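Local coordinates for uncharacterized protein (Archaeoglobus fulgidus, PDB 3LOT), which probably works as a zinc-dependent beta-keto acid cleavage enzyme, related to 3-keto-5-aminohexanoate cleavage proteins and built on a TIM barrel, at residues L197-I202 / R225-E230; D215-K220 / V251-D256; E66-I71 / N84-G89; V103-K108 / S161-E166. All coordinates share one frame; numbering follows the deposited sequence.

Contact 1 (L197-I202 / R225-E230); sequences LRLQFI and RLIGRE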
loop_
_atom_site.group_PDB
_atom_site.type_symbol
_atom_site.label_atom_id
_atom_site.label_comp_id
_atom_site.label_asym_id
_atom_site.label_seq_id
_atom_site.Cartn_x
_atom_site.Cartn_y
_atom_site.Cartn_z
ATOM N N LEU D 197 4.934 -20.096 -12.425
ATOM C CA LEU D 197 5.997 -20.091 -11.467
ATOM C C LEU D 197 5.438 -20.462 -10.092
ATOM O O LEU D 197 4.258 -20.269 -9.804
ATOM C CB LEU D 197 6.642 -18.710 -11.399
ATOM C CG LEU D 197 7.067 -18.051 -12.727
ATOM C CD1 LEU D 197 7.664 -16.702 -12.405
ATOM C CD2 LEU D 197 8.037 -18.896 -13.518
ATOM N N ARG D 198 6.302 -21.025 -9.274
ATOM C CA ARG D 198 6.016 -21.267 -7.870
ATOM C C ARG D 198 6.941 -20.416 -7.041
ATOM O O ARG D 198 8.135 -20.646 -7.043
ATOM C CB ARG D 198 6.215 -22.748 -7.556
ATOM C CG ARG D 198 5.949 -23.135 -6.095
ATOM C CD ARG D 198 4.592 -22.752 -5.621
ATOM N NE ARG D 198 4.313 -23.373 -4.323
ATOM C CZ ARG D 198 3.153 -23.283 -3.664
ATOM N NH1 ARG D 198 2.143 -22.633 -4.179
ATOM N NH2 ARG D 198 2.999 -23.868 -2.473
ATOM N N LEU D 199 6.381 -19.466 -6.290
ATOM C CA LEU D 199 7.173 -18.558 -5.446
ATOM C C LEU D 199 6.936 -18.846 -3.971
ATOM O O LEU D 199 5.839 -19.171 -3.544
ATOM C CB LEU D 199 6.808 -17.055 -5.671
ATOM C CG LEU D 199 6.732 -16.345 -7.034
ATOM C CD1 LEU D 199 7.121 -14.838 -6.943
ATOM C CD2 LEU D 199 7.541 -17.010 -8.078
ATOM N N GLN D 200 7.956 -18.637 -3.169
ATOM C CA GLN D 200 7.791 -18.663 -1.757
ATOM C C GLN D 200 8.363 -17.382 -1.156
ATOM O O GLN D 200 9.495 -16.985 -1.438
ATOM C CB GLN D 200 8.467 -19.882 -1.220
ATOM C CG GLN D 200 8.377 -20.059 0.285
ATOM C CD GLN D 200 8.150 -21.496 0.608
ATOM O OE1 GLN D 200 7.095 -21.864 1.087
ATOM N NE2 GLN D 200 9.120 -22.339 0.259
ATOM N N PHE D 201 7.554 -16.723 -0.368
ATOM C CA PHE D 201 7.921 -15.458 0.213
ATOM C C PHE D 201 8.419 -15.774 1.619
ATOM O O PHE D 201 7.699 -16.445 2.365
ATOM C CB PHE D 201 6.705 -14.559 0.288
ATOM C CG PHE D 201 6.051 -14.261 -1.048
ATOM C CD1 PHE D 201 6.783 -14.102 -2.195
ATOM C CD2 PHE D 201 4.677 -14.040 -1.113
ATOM C CE1 PHE D 201 6.156 -13.755 -3.386
ATOM C CE2 PHE D 201 4.066 -13.711 -2.317
ATOM C CZ PHE D 201 4.807 -13.585 -3.443
ATOM N N ILE D 202 9.652 -15.374 1.949
ATOM C CA ILE D 202 10.278 -15.701 3.244
ATOM C C ILE D 202 10.514 -14.422 4.050
ATOM O O ILE D 202 11.247 -13.510 3.631
ATOM C CB ILE D 202 11.572 -16.480 3.078
ATOM C CG1 ILE D 202 11.309 -17.735 2.176
ATOM C CG2 ILE D 202 12.133 -16.909 4.452
ATOM C CD1 ILE D 202 12.411 -18.819 2.205
ATOM N N ARG D 225 1.939 -7.690 -9.976
ATOM C CA ARG D 225 2.100 -6.626 -10.933
ATOM C C ARG D 225 3.251 -6.867 -11.910
ATOM O O ARG D 225 3.196 -6.396 -13.029
ATOM C CB ARG D 225 2.332 -5.315 -10.205
ATOM C CG ARG D 225 2.289 -4.109 -11.086
ATOM C CD ARG D 225 2.526 -2.860 -10.244
ATOM N NE ARG D 225 3.768 -2.943 -9.474
ATOM C CZ ARG D 225 4.987 -2.611 -9.957
ATOM N NH1 ARG D 225 5.150 -2.204 -11.226
ATOM N NH2 ARG D 225 6.045 -2.710 -9.178
ATOM N N LEU D 226 4.316 -7.524 -11.465
ATOM C CA LEU D 226 5.462 -7.864 -12.370
ATOM C C LEU D 226 5.249 -9.131 -13.171
ATOM O O LEU D 226 5.673 -9.193 -14.312
ATOM C CB LEU D 226 6.762 -7.984 -11.598
ATOM C CG LEU D 226 7.156 -6.754 -10.793
ATOM C CD1 LEU D 226 8.537 -7.018 -10.146
ATOM C CD2 LEU D 226 7.240 -5.493 -11.694
ATOM N N ILE D 227 4.602 -10.127 -12.573
ATOM C CA ILE D 227 4.561 -11.508 -13.104
ATOM C C ILE D 227 3.197 -11.805 -13.700
ATOM O O ILE D 227 3.110 -12.315 -14.813
ATOM C CB ILE D 227 4.982 -12.538 -12.016
ATOM C CG1 ILE D 227 6.487 -12.341 -11.706
ATOM C CG2 ILE D 227 4.618 -13.965 -12.428
ATOM C CD1 ILE D 227 6.947 -12.893 -10.359
ATOM N N GLY D 228 2.168 -11.336 -13.010
ATOM C CA GLY D 228 0.785 -11.501 -13.387
ATOM C C GLY D 228 0.185 -12.615 -12.566
ATOM O O GLY D 228 0.746 -13.717 -12.508
ATOM N N ARG D 229 -0.966 -12.340 -11.977
ATOM C CA ARG D 229 -1.658 -13.295 -11.116
ATOM C C ARG D 229 -1.826 -14.674 -11.763
ATOM O O ARG D 229 -1.642 -15.706 -11.113
ATOM C CB ARG D 229 -3.043 -12.767 -10.790
ATOM C CG ARG D 229 -3.092 -11.519 -9.918
ATOM C CD ARG D 229 -4.529 -10.970 -9.899
ATOM N NE ARG D 229 -4.819 -10.060 -8.768
ATOM C CZ ARG D 229 -4.484 -8.761 -8.694
ATOM N NH1 ARG D 229 -3.787 -8.166 -9.670
ATOM N NH2 ARG D 229 -4.834 -8.037 -7.614
ATOM N N GLU D 230 -2.158 -14.684 -13.053
ATOM C CA GLU D 230 -2.466 -15.930 -13.752
ATOM C C GLU D 230 -1.166 -16.738 -13.979
ATOM O O GLU D 230 -1.244 -17.915 -14.286
ATOM C CB GLU D 230 -3.256 -15.650 -15.059
#
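I227 keeps its CG2 methyl anti to the backbone N and swings CG1 the other way (chi1 -68°), and this fork lets one side chain meet two leucines. The nearly extended chi2 carries CD1 out to L199, while the shorter CG2 branch is left for L197. On the strand 197-202, L197 and L199 adopt almost the same first torsion, with CG anti to the carbonyl carbon (chi1 -50° for L197), and from alternate positions each offers its CD1 methyl to I227. L199 and I227 reach for each other tip to tip, with L199 CD1 lying 3.9 Å from I227 CD1. L197 instead lies aslant, its CD1 meeting I227 CG2 at 4.1 Å. All three residues are buried, no hydrogen bond crosses the gap, and the backbones stay well apart, 8.9 Å separating the CA atoms of L197 and I227. The intervening residues of the strand serve another purpose: R198 and Q200 have polar partners on neighbouring strands. G228, with positive phi, is the first residue to leave helical angles. Y232, on the next strand, touches L197, L199 and I227 and completes the apolar cluster. Strand 197-203, helix 213-226 and strand 232-238 thus form a beta-alpha-beta unit, the repeating element of a TIM barrel, with apolar side chains of the strand packed against I227, where the chain leaves helix 213-226.

Contact 2 (D215-K220 / V251-D256); sequences DVLFMK and VIMGGD
Between the two segments, where M253 meets V216, L217 and K220, no flat group takes part; the nearby ring is W234 of strand 232-238, which touches K220 and M253 from the barrel. F218 leaves its helix on a bond directed away from the contact, and its ring stacks on F218 of the third subunit. The contact belongs instead to a single flexible side chain. M253, a selenomethionine, bends at its last torsion (chi3 54°), which turns CE aside from the line of the chain. The side chains of M253 and V216 cross at a slant, with M253 SE 3.8 Å from V216 CG1. The methyl beyond it rests against two neighbours, with M253 CE 3.6 Å from K220 CB and 3.8 Å from L217 CD1. Helices 213-226 and 243-252 are successive outer helices of the TIM barrel, and the second stops in a Schellman motif: G254 has positive phi, and two bonds run back into the last turn, one of them G254 N to V251 O. M253 follows directly on the helix, just before G254. L217 leaves its helix alongside the interface, yet its CD1 reaches CE. K220 runs past M253 in the opposite direction; its chain is bent at chi2, its CB, CG and CD pass along CE, and its NZ makes a salt bridge with D224. From outside the chain, L217 and V213 of the fourth subunit pack on L217 and M253 respectively.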
loop_
_atom_site.group_PDB
_atom_site.type_symbol
_atom_site.label_atom_id
_atom_site.label_comp_id
_atom_site.label_asym_id
_atom_site.label_seq_id
_atom_site.Cartn_x
_atom_site.Cartn_y
_atom_site.Cartn_z
ATOM N N ASP D 215 4.718 -5.904 4.758
ATOM C CA ASP D 215 5.727 -6.588 3.962
ATOM C C ASP D 215 5.149 -7.756 3.184
ATOM O O ASP D 215 5.470 -7.969 2.014
ATOM C CB ASP D 215 6.851 -7.149 4.845
ATOM C CG ASP D 215 7.634 -6.087 5.608
ATOM O OD1 ASP D 215 7.842 -4.932 5.133
ATOM O OD2 ASP D 215 8.054 -6.434 6.741
ATOM N N VAL D 216 4.305 -8.553 3.839
ATOM C CA VAL D 216 3.676 -9.679 3.165
ATOM C C VAL D 216 2.805 -9.169 1.999
ATOM O O VAL D 216 2.945 -9.610 0.858
ATOM C CB VAL D 216 2.873 -10.550 4.155
ATOM C CG1 VAL D 216 2.125 -11.641 3.378
ATOM C CG2 VAL D 216 3.826 -11.115 5.219
ATOM N N LEU D 217 1.969 -8.182 2.274
ATOM C CA LEU D 217 1.071 -7.679 1.235
ATOM C C LEU D 217 1.844 -7.126 0.052
ATOM O O LEU D 217 1.500 -7.417 -1.121
ATOM C CB LEU D 217 0.100 -6.652 1.788
ATOM C CG LEU D 217 -1.006 -6.252 0.804
ATOM C CD1 LEU D 217 -1.956 -7.455 0.413
ATOM C CD2 LEU D 217 -1.774 -5.102 1.428
ATOM N N PHE D 218 2.896 -6.359 0.358
ATOM C CA PHE D 218 3.686 -5.722 -0.686
ATOM C C PHE D 218 4.426 -6.756 -1.562
ATOM O O PHE D 218 4.501 -6.569 -2.770
ATOM C CB PHE D 218 4.614 -4.642 -0.117
ATOM C CG PHE D 218 5.091 -3.682 -1.151
ATOM C CD1 PHE D 218 4.245 -2.713 -1.646
ATOM C CD2 PHE D 218 6.357 -3.791 -1.686
ATOM C CE1 PHE D 218 4.662 -1.842 -2.633
ATOM C CE2 PHE D 218 6.775 -2.939 -2.699
ATOM C CZ PHE D 218 5.934 -1.961 -3.163
HETATM N N MSE D 219 4.925 -7.853 -0.966
HETATM C CA MSE D 219 5.576 -8.917 -1.709
HETATM C C MSE D 219 4.585 -9.479 -2.719
HETATM O O MSE D 219 4.883 -9.556 -3.901
HETATM C CB MSE D 219 6.089 -10.046 -0.781
HETATM C CG MSE D 219 7.239 -9.682 0.130
HETATM SE SE MSE D 219 8.964 -9.821 -0.738
HETATM C CE MSE D 219 9.307 -11.757 -0.556
ATOM N N LYS D 220 3.396 -9.845 -2.259
ATOM C CA LYS D 220 2.438 -10.517 -3.122
ATOM C C LYS D 220 1.984 -9.577 -4.231
ATOM O O LYS D 220 1.892 -9.981 -5.382
ATOM C CB LYS D 220 1.245 -11.073 -2.299
ATOM C CG LYS D 220 0.189 -11.845 -3.143
ATOM C CD LYS D 220 -0.959 -11.010 -3.575
ATOM C CE LYS D 220 -2.052 -11.879 -4.271
ATOM N NZ LYS D 220 -3.237 -11.076 -4.648
ATOM N N VAL D 251 -2.976 -17.642 4.050
ATOM C CA VAL D 251 -4.190 -18.390 3.706
ATOM C C VAL D 251 -5.369 -17.459 3.443
ATOM O O VAL D 251 -6.147 -17.676 2.521
ATOM C CB VAL D 251 -4.517 -19.468 4.765
ATOM C CG1 VAL D 251 -5.901 -20.093 4.521
ATOM C CG2 VAL D 251 -3.452 -20.561 4.707
ATOM N N ILE D 252 -5.496 -16.407 4.255
ATOM C CA ILE D 252 -6.571 -15.452 4.095
ATOM C C ILE D 252 -6.413 -14.768 2.703
ATOM O O ILE D 252 -7.401 -14.444 2.033
ATOM C CB ILE D 252 -6.563 -14.420 5.252
ATOM C CG1 ILE D 252 -7.037 -15.086 6.554
ATOM C CG2 ILE D 252 -7.450 -13.188 4.932
ATOM C CD1 ILE D 252 -6.694 -14.319 7.776
HETATM N N MSE D 253 -5.180 -14.561 2.281
HETATM C CA MSE D 253 -4.885 -13.887 1.014
HETATM C C MSE D 253 -4.922 -14.859 -0.146
HETATM O O MSE D 253 -4.607 -14.486 -1.255
HETATM C CB MSE D 253 -3.499 -13.239 1.054
HETATM C CG MSE D 253 -3.362 -12.092 2.050
HETATM SE SE MSE D 253 -1.567 -11.518 2.331
HETATM C CE MSE D 253 -1.027 -11.178 0.489
ATOM N N GLY D 254 -5.244 -16.108 0.087
ATOM C CA GLY D 254 -5.379 -17.056 -1.019
ATOM C C GLY D 254 -4.088 -17.805 -1.316
ATOM O O GLY D 254 -4.061 -18.592 -2.250
ATOM N N GLY D 255 -3.052 -17.598 -0.501
ATOM C CA GLY D 255 -1.798 -18.305 -0.598
ATOM C C GLY D 255 -1.729 -19.661 0.114
ATOM O O GLY D 255 -2.636 -20.066 0.847
ATOM N N ASP D 256 -0.610 -20.324 -0.104
ATOM C CA ASP D 256 -0.238 -21.529 0.600
ATOM C C ASP D 256 0.703 -21.175 1.740
ATOM O O ASP D 256 1.205 -20.047 1.838
ATOM C CB ASP D 256 0.394 -22.532 -0.375
ATOM C CG ASP D 256 -0.581 -22.989 -1.451
ATOM O OD1 ASP D 256 -1.750 -23.243 -1.117
ATOM O OD2 ASP D 256 -0.186 -23.071 -2.635
#

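Contact 3 (E66-I71 / N84-G89); sequences EVFRYI and NVTTGG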
loop_
_atom_site.group_PDB
_atom_site.type_symbol
_atom_site.label_atom_id
_atom_site.label_comp_id
_atom_site.label_asym_id
_atom_site.label_seq_id
_atom_site.Cartn_x
_atom_site.Cartn_y
_atom_site.Cartn_z
ATOM N N GLU D 66 24.692 -38.234 -0.920
ATOM C CA GLU D 66 24.363 -39.564 -0.417
ATOM C C GLU D 66 23.479 -39.548 0.824
ATOM O O GLU D 66 22.656 -40.467 1.002
ATOM C CB GLU D 66 25.595 -40.420 -0.198
ATOM C CG GLU D 66 26.257 -40.881 -1.539
ATOM C CD GLU D 66 25.369 -40.782 -2.820
ATOM O OE1 GLU D 66 24.242 -41.357 -2.868
ATOM O OE2 GLU D 66 25.850 -40.146 -3.803
ATOM N N VAL D 67 23.605 -38.494 1.626
ATOM C CA VAL D 67 22.738 -38.325 2.791
ATOM C C VAL D 67 21.345 -37.895 2.340
ATOM O O VAL D 67 20.314 -38.457 2.753
ATOM C CB VAL D 67 23.351 -37.322 3.831
ATOM C CG1 VAL D 67 22.427 -37.139 5.038
ATOM C CG2 VAL D 67 24.769 -37.840 4.301
ATOM N N PHE D 68 21.295 -36.909 1.465
ATOM C CA PHE D 68 20.033 -36.680 0.739
ATOM C C PHE D 68 19.417 -37.930 0.131
ATOM O O PHE D 68 18.201 -38.140 0.235
ATOM C CB PHE D 68 20.209 -35.657 -0.365
ATOM C CG PHE D 68 20.177 -34.256 0.122
ATOM C CD1 PHE D 68 18.960 -33.660 0.444
ATOM C CD2 PHE D 68 21.343 -33.526 0.248
ATOM C CE1 PHE D 68 18.893 -32.356 0.878
ATOM C CE2 PHE D 68 21.306 -32.222 0.670
ATOM C CZ PHE D 68 20.068 -31.621 0.996
ATOM N N ARG D 69 20.231 -38.730 -0.540
ATOM C CA ARG D 69 19.687 -39.879 -1.264
ATOM C C ARG D 69 19.031 -40.834 -0.267
ATOM O O ARG D 69 17.905 -41.313 -0.495
ATOM C CB ARG D 69 20.724 -40.585 -2.116
ATOM C CG ARG D 69 20.070 -41.624 -3.046
ATOM C CD ARG D 69 21.051 -42.389 -3.851
ATOM N NE ARG D 69 22.088 -41.562 -4.457
ATOM C CZ ARG D 69 21.960 -40.874 -5.587
ATOM N NH1 ARG D 69 20.807 -40.857 -6.266
ATOM N NH2 ARG D 69 23.000 -40.180 -6.048
ATOM N N TYR D 70 19.720 -41.064 0.846
ATOM C CA TYR D 70 19.195 -41.918 1.892
ATOM C C TYR D 70 17.886 -41.387 2.462
ATOM O O TYR D 70 16.908 -42.131 2.537
ATOM C CB TYR D 70 20.242 -42.128 2.998
ATOM C CG TYR D 70 19.746 -42.931 4.160
ATOM C CD1 TYR D 70 19.834 -44.336 4.167
ATOM C CD2 TYR D 70 19.199 -42.299 5.257
ATOM C CE1 TYR D 70 19.368 -45.074 5.270
ATOM C CE2 TYR D 70 18.725 -42.995 6.324
ATOM C CZ TYR D 70 18.789 -44.380 6.340
ATOM O OH TYR D 70 18.323 -45.043 7.455
ATOM N N ILE D 71 17.879 -40.126 2.887
ATOM C CA ILE D 71 16.697 -39.502 3.489
ATOM C C ILE D 71 15.481 -39.551 2.553
ATOM O O ILE D 71 14.385 -39.989 2.927
ATOM C CB ILE D 71 16.961 -38.035 3.867
ATOM C CG1 ILE D 71 18.038 -37.966 4.951
ATOM C CG2 ILE D 71 15.697 -37.372 4.364
ATOM C CD1 ILE D 71 18.484 -36.582 5.306
ATOM N N ASN D 84 10.441 -32.071 -1.384
ATOM C CA ASN D 84 11.084 -30.846 -1.885
ATOM C C ASN D 84 12.478 -30.764 -1.267
ATOM O O ASN D 84 12.595 -30.688 -0.038
ATOM C CB ASN D 84 10.221 -29.646 -1.435
ATOM C CG ASN D 84 10.795 -28.270 -1.847
ATOM O OD1 ASN D 84 11.993 -28.051 -1.774
ATOM N ND2 ASN D 84 9.908 -27.316 -2.208
ATOM N N VAL D 85 13.502 -30.718 -2.114
ATOM C CA VAL D 85 14.898 -30.692 -1.675
ATOM C C VAL D 85 15.497 -29.267 -1.736
ATOM O O VAL D 85 15.233 -28.515 -2.666
ATOM C CB VAL D 85 15.712 -31.636 -2.570
ATOM C CG1 VAL D 85 17.134 -31.731 -2.099
ATOM C CG2 VAL D 85 15.042 -32.995 -2.584
ATOM N N THR D 86 16.311 -28.903 -0.754
ATOM C CA THR D 86 16.978 -27.619 -0.794
ATOM C C THR D 86 18.179 -27.665 -1.737
ATOM O O THR D 86 18.865 -28.674 -1.882
ATOM C CB THR D 86 17.463 -27.199 0.573
ATOM O OG1 THR D 86 17.907 -25.842 0.510
ATOM C CG2 THR D 86 18.632 -28.110 1.023
ATOM N N THR D 87 18.380 -26.561 -2.428
ATOM C CA THR D 87 19.658 -26.240 -3.035
ATOM C C THR D 87 20.217 -24.981 -2.380
ATOM O O THR D 87 21.234 -24.470 -2.836
ATOM C CB THR D 87 19.561 -25.990 -4.577
ATOM O OG1 THR D 87 18.870 -24.767 -4.840
ATOM C CG2 THR D 87 18.848 -27.115 -5.267
ATOM N N GLY D 88 19.548 -24.484 -1.333
ATOM C CA GLY D 88 20.018 -23.317 -0.556
ATOM C C GLY D 88 20.884 -23.729 0.635
ATOM O O GLY D 88 21.836 -23.028 1.004
ATOM N N GLY D 89 20.551 -24.878 1.239
ATOM C CA GLY D 89 21.355 -25.497 2.289
ATOM C C GLY D 89 22.847 -25.519 2.005
ATOM O O GLY D 89 23.273 -26.060 1.010
#
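The end of a barrel strand, where it runs into the zinc site, is the setting in which F68 of helix 65-78 packs on V85 and T86. Strand 82-85 closes with V85, and the chain then turns through T86 to G89. F68 directs its ring at this junction, 8.2 Å separating the CA atoms of F68 and V85. V85 CG1 approaches the ring obliquely, 3.5 Å from F68 CE1 in one of two V85 conformers, so the exact closeness is uncertain. T86 comes to the rim instead: its CG2 methyl lies near the ring plane, 3.8 Å from F68 CZ, and the two side chains cross at about a right angle. One torsion divides the labour of T86. With OG1 anti to the backbone N (chi1 -170°), the methyl is set at the ring's edge while the hydroxyl oxygen is left to gather the turn. T86 OG1 accepts from G88 N at 2.8 Å, an ST turn, and from G89 N at 2.9 Å, the latter bond being the straighter (167°, against 139°). Two backbone N-H groups thus grip one oxygen and pin the turn. Elsewhere on the helix, R69 NE forms a salt bridge with E66 OE1, in the guanidinium plane. T86 OG1 also bonds to an unidentified ligand, and its side chain is about 4 Å from the zinc ion held by H50, H52 and E262. N84 OD1 bonds to H50 ND1, which makes N84 a second-shell residue of the zinc site. TIM-barrel active sites lie at the C-terminal ends of the strands, as here where strand 82-85 leads into T86.

Contact 4 (V103-K108 / S161-E166); sequences VVPALK and SRIFKE
V104 carries the tight part of the contact, using both methyls on helix 154-166: CG2 on F164, and CG1 on I163 and over the F164 ring. V104 CG2 meets F164 obliquely, 3.9 Å from F164 CE1, and V104 CG1 sits over one face of the same ring, displaced toward its rim. On I163 the approach is similar, with V104 CG1 3.9 Å from I163 CG2. That I163 methyl lies anti to the backbone N (chi1 -72° for CG1), a placement that turns it inward to serve P105 as well: P105 CD is 3.8 Å from I163 CG2. F164 reaches the valine less directly. Its CB heads away from the other helix, and the F164 side chain, crossing V104 at about a right angle, brings its ring back to the interface. The loose side begins with K108, where the helix has ended and phi is positive. Its chain makes no contact with helix 161-166 and folds back on its own segment, K108 NZ giving a 3.0 Å hydrogen bond to P105 O, in the carbonyl plane and on a lone pair. N167 OD1, just beyond the second segment, takes another bond from this NZ. E166, R162 and K165 are exposed and add little or nothing to the packing. The axes of the segments 103-107 and 161-166 lie 9.3 Å apart and run nearly parallel, at 9°. Both rest on strand 111-115, whose A112 touches V104 and F164, and F114 meets F164 edge-to-face. On its other flank helix 103-107 leans on helix 65-78 through V103 and L107.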
loop_
_atom_site.group_PDB
_atom_site.type_symbol
_atom_site.label_atom_id
_atom_site.label_comp_id
_atom_site.label_asym_id
_atom_site.label_seq_id
_atom_site.Cartn_x
_atom_site.Cartn_y
_atom_site.Cartn_z
ATOM N N VAL D 103 22.488 -31.909 -5.915
ATOM C CA VAL D 103 21.408 -32.758 -5.485
ATOM C C VAL D 103 20.364 -32.925 -6.591
ATOM O O VAL D 103 19.735 -33.970 -6.646
ATOM C CB VAL D 103 20.765 -32.226 -4.151
ATOM C CG1 VAL D 103 19.897 -30.987 -4.377
ATOM C CG2 VAL D 103 19.974 -33.309 -3.487
ATOM N N VAL D 104 20.225 -31.940 -7.494
ATOM C CA VAL D 104 19.148 -31.966 -8.509
ATOM C C VAL D 104 19.428 -33.016 -9.605
ATOM O O VAL D 104 18.566 -33.848 -9.870
ATOM C CB VAL D 104 18.761 -30.553 -9.008
ATOM C CG1 VAL D 104 17.766 -30.605 -10.150
ATOM C CG2 VAL D 104 18.167 -29.717 -7.823
ATOM N N PRO D 105 20.640 -33.049 -10.165
ATOM C CA PRO D 105 20.944 -34.109 -11.118
ATOM C C PRO D 105 21.146 -35.490 -10.476
ATOM O O PRO D 105 20.831 -36.518 -11.097
ATOM C CB PRO D 105 22.237 -33.615 -11.783
ATOM C CG PRO D 105 22.776 -32.603 -10.836
ATOM C CD PRO D 105 21.578 -31.933 -10.319
ATOM N N ALA D 106 21.634 -35.516 -9.243
ATOM C CA ALA D 106 21.763 -36.777 -8.507
ATOM C C ALA D 106 20.403 -37.417 -8.198
ATOM O O ALA D 106 20.187 -38.622 -8.443
ATOM C CB ALA D 106 22.582 -36.579 -7.249
ATOM N N LEU D 107 19.487 -36.627 -7.640
ATOM C CA LEU D 107 18.197 -37.149 -7.172
ATOM C C LEU D 107 17.023 -36.919 -8.124
ATOM O O LEU D 107 16.012 -37.603 -8.005
ATOM C CB LEU D 107 17.831 -36.608 -5.770
ATOM C CG LEU D 107 18.435 -37.306 -4.535
ATOM C CD1 LEU D 107 19.896 -37.236 -4.556
ATOM C CD2 LEU D 107 17.888 -36.709 -3.264
ATOM N N LYS D 108 17.137 -35.972 -9.041
ATOM C CA LYS D 108 16.013 -35.578 -9.915
ATOM C C LYS D 108 14.685 -35.491 -9.174
ATOM O O LYS D 108 13.740 -36.202 -9.482
ATOM C CB LYS D 108 15.923 -36.541 -11.108
ATOM C CG LYS D 108 17.190 -36.652 -11.903
ATOM C CD LYS D 108 17.048 -37.695 -12.987
ATOM C CE LYS D 108 18.006 -37.514 -14.115
ATOM N NZ LYS D 108 19.407 -37.361 -13.647
ATOM N N SER D 161 18.563 -22.617 -13.670
ATOM C CA SER D 161 17.342 -22.782 -14.424
ATOM C C SER D 161 17.513 -23.940 -15.405
ATOM O O SER D 161 16.608 -24.758 -15.556
ATOM C CB SER D 161 16.940 -21.491 -15.132
ATOM O OG SER D 161 17.650 -21.304 -16.361
ATOM N N ARG D 162 18.691 -24.054 -16.027
ATOM C CA ARG D 162 18.949 -25.134 -16.945
ATOM C C ARG D 162 19.054 -26.499 -16.304
ATOM O O ARG D 162 18.511 -27.466 -16.824
ATOM C CB ARG D 162 20.227 -24.884 -17.718
ATOM C CG ARG D 162 20.076 -23.798 -18.775
ATOM C CD ARG D 162 21.340 -23.740 -19.672
ATOM N NE ARG D 162 22.417 -22.966 -19.030
ATOM C CZ ARG D 162 22.470 -21.626 -18.971
ATOM N NH1 ARG D 162 21.505 -20.875 -19.522
ATOM N NH2 ARG D 162 23.494 -21.029 -18.340
ATOM N N ILE D 163 19.737 -26.564 -15.171
ATOM C CA ILE D 163 19.841 -27.781 -14.397
ATOM C C ILE D 163 18.457 -28.330 -14.001
ATOM O O ILE D 163 18.197 -29.547 -14.106
ATOM C CB ILE D 163 20.737 -27.576 -13.149
ATOM C CG1 ILE D 163 22.194 -27.453 -13.558
ATOM C CG2 ILE D 163 20.580 -28.751 -12.195
ATOM C CD1 ILE D 163 23.073 -26.748 -12.532
ATOM N N PHE D 164 17.558 -27.447 -13.571
ATOM C CA PHE D 164 16.212 -27.887 -13.169
ATOM C C PHE D 164 15.461 -28.437 -14.363
ATOM O O PHE D 164 14.845 -29.499 -14.282
ATOM C CB PHE D 164 15.419 -26.744 -12.508
ATOM C CG PHE D 164 15.701 -26.582 -11.044
ATOM C CD1 PHE D 164 17.010 -26.403 -10.584
ATOM C CD2 PHE D 164 14.656 -26.595 -10.105
ATOM C CE1 PHE D 164 17.282 -26.219 -9.187
ATOM C CE2 PHE D 164 14.926 -26.417 -8.738
ATOM C CZ PHE D 164 16.245 -26.238 -8.291
ATOM N N LYS D 165 15.535 -27.744 -15.490
ATOM C CA LYS D 165 14.862 -28.235 -16.703
ATOM C C LYS D 165 15.409 -29.584 -17.158
ATOM O O LYS D 165 14.661 -30.447 -17.571
ATOM C CB LYS D 165 15.022 -27.208 -17.823
ATOM C CG LYS D 165 14.076 -26.030 -17.713
ATOM C CD LYS D 165 14.442 -24.950 -18.688
ATOM C CE LYS D 165 13.522 -23.747 -18.526
ATOM N NZ LYS D 165 13.911 -22.671 -19.457
ATOM N N GLU D 166 16.717 -29.750 -17.110
ATOM C CA GLU D 166 17.374 -31.009 -17.538
ATOM C C GLU D 166 16.923 -32.233 -16.747
ATOM O O GLU D 166 16.897 -33.334 -17.245
ATOM C CB GLU D 166 18.871 -30.869 -17.350
ATOM C CG GLU D 166 19.516 -30.003 -18.377
ATOM C CD GLU D 166 20.938 -29.587 -18.007
ATOM O OE1 GLU D 166 21.450 -30.081 -16.976
ATOM O OE2 GLU D 166 21.547 -28.762 -18.758
#

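The four contacts illustrate how the outer layer of one barrel is joined both to the strands and to itself. Contacts 1 and 2 share helix 213-226 and touch directly: R198 NH1 makes a 2.8 Å salt bridge with D256 OD2, and F201 packs on M219 and K220. Contacts 3 and 4 form a second pair, their centres 12 Å apart, joined by T87 CG2 on V104 CG2 at 3.7 Å and by a probable hydrogen bond from R69 NH1 to A106 O. The centres of contacts 1 and 3 lie 25 Å apart, on opposite sides of the chain's centre. Contact 3 borders the zinc site; the F164 side chain of contact 4 stays about 12 Å from the metal, and contacts 1 and 2 lie away from it.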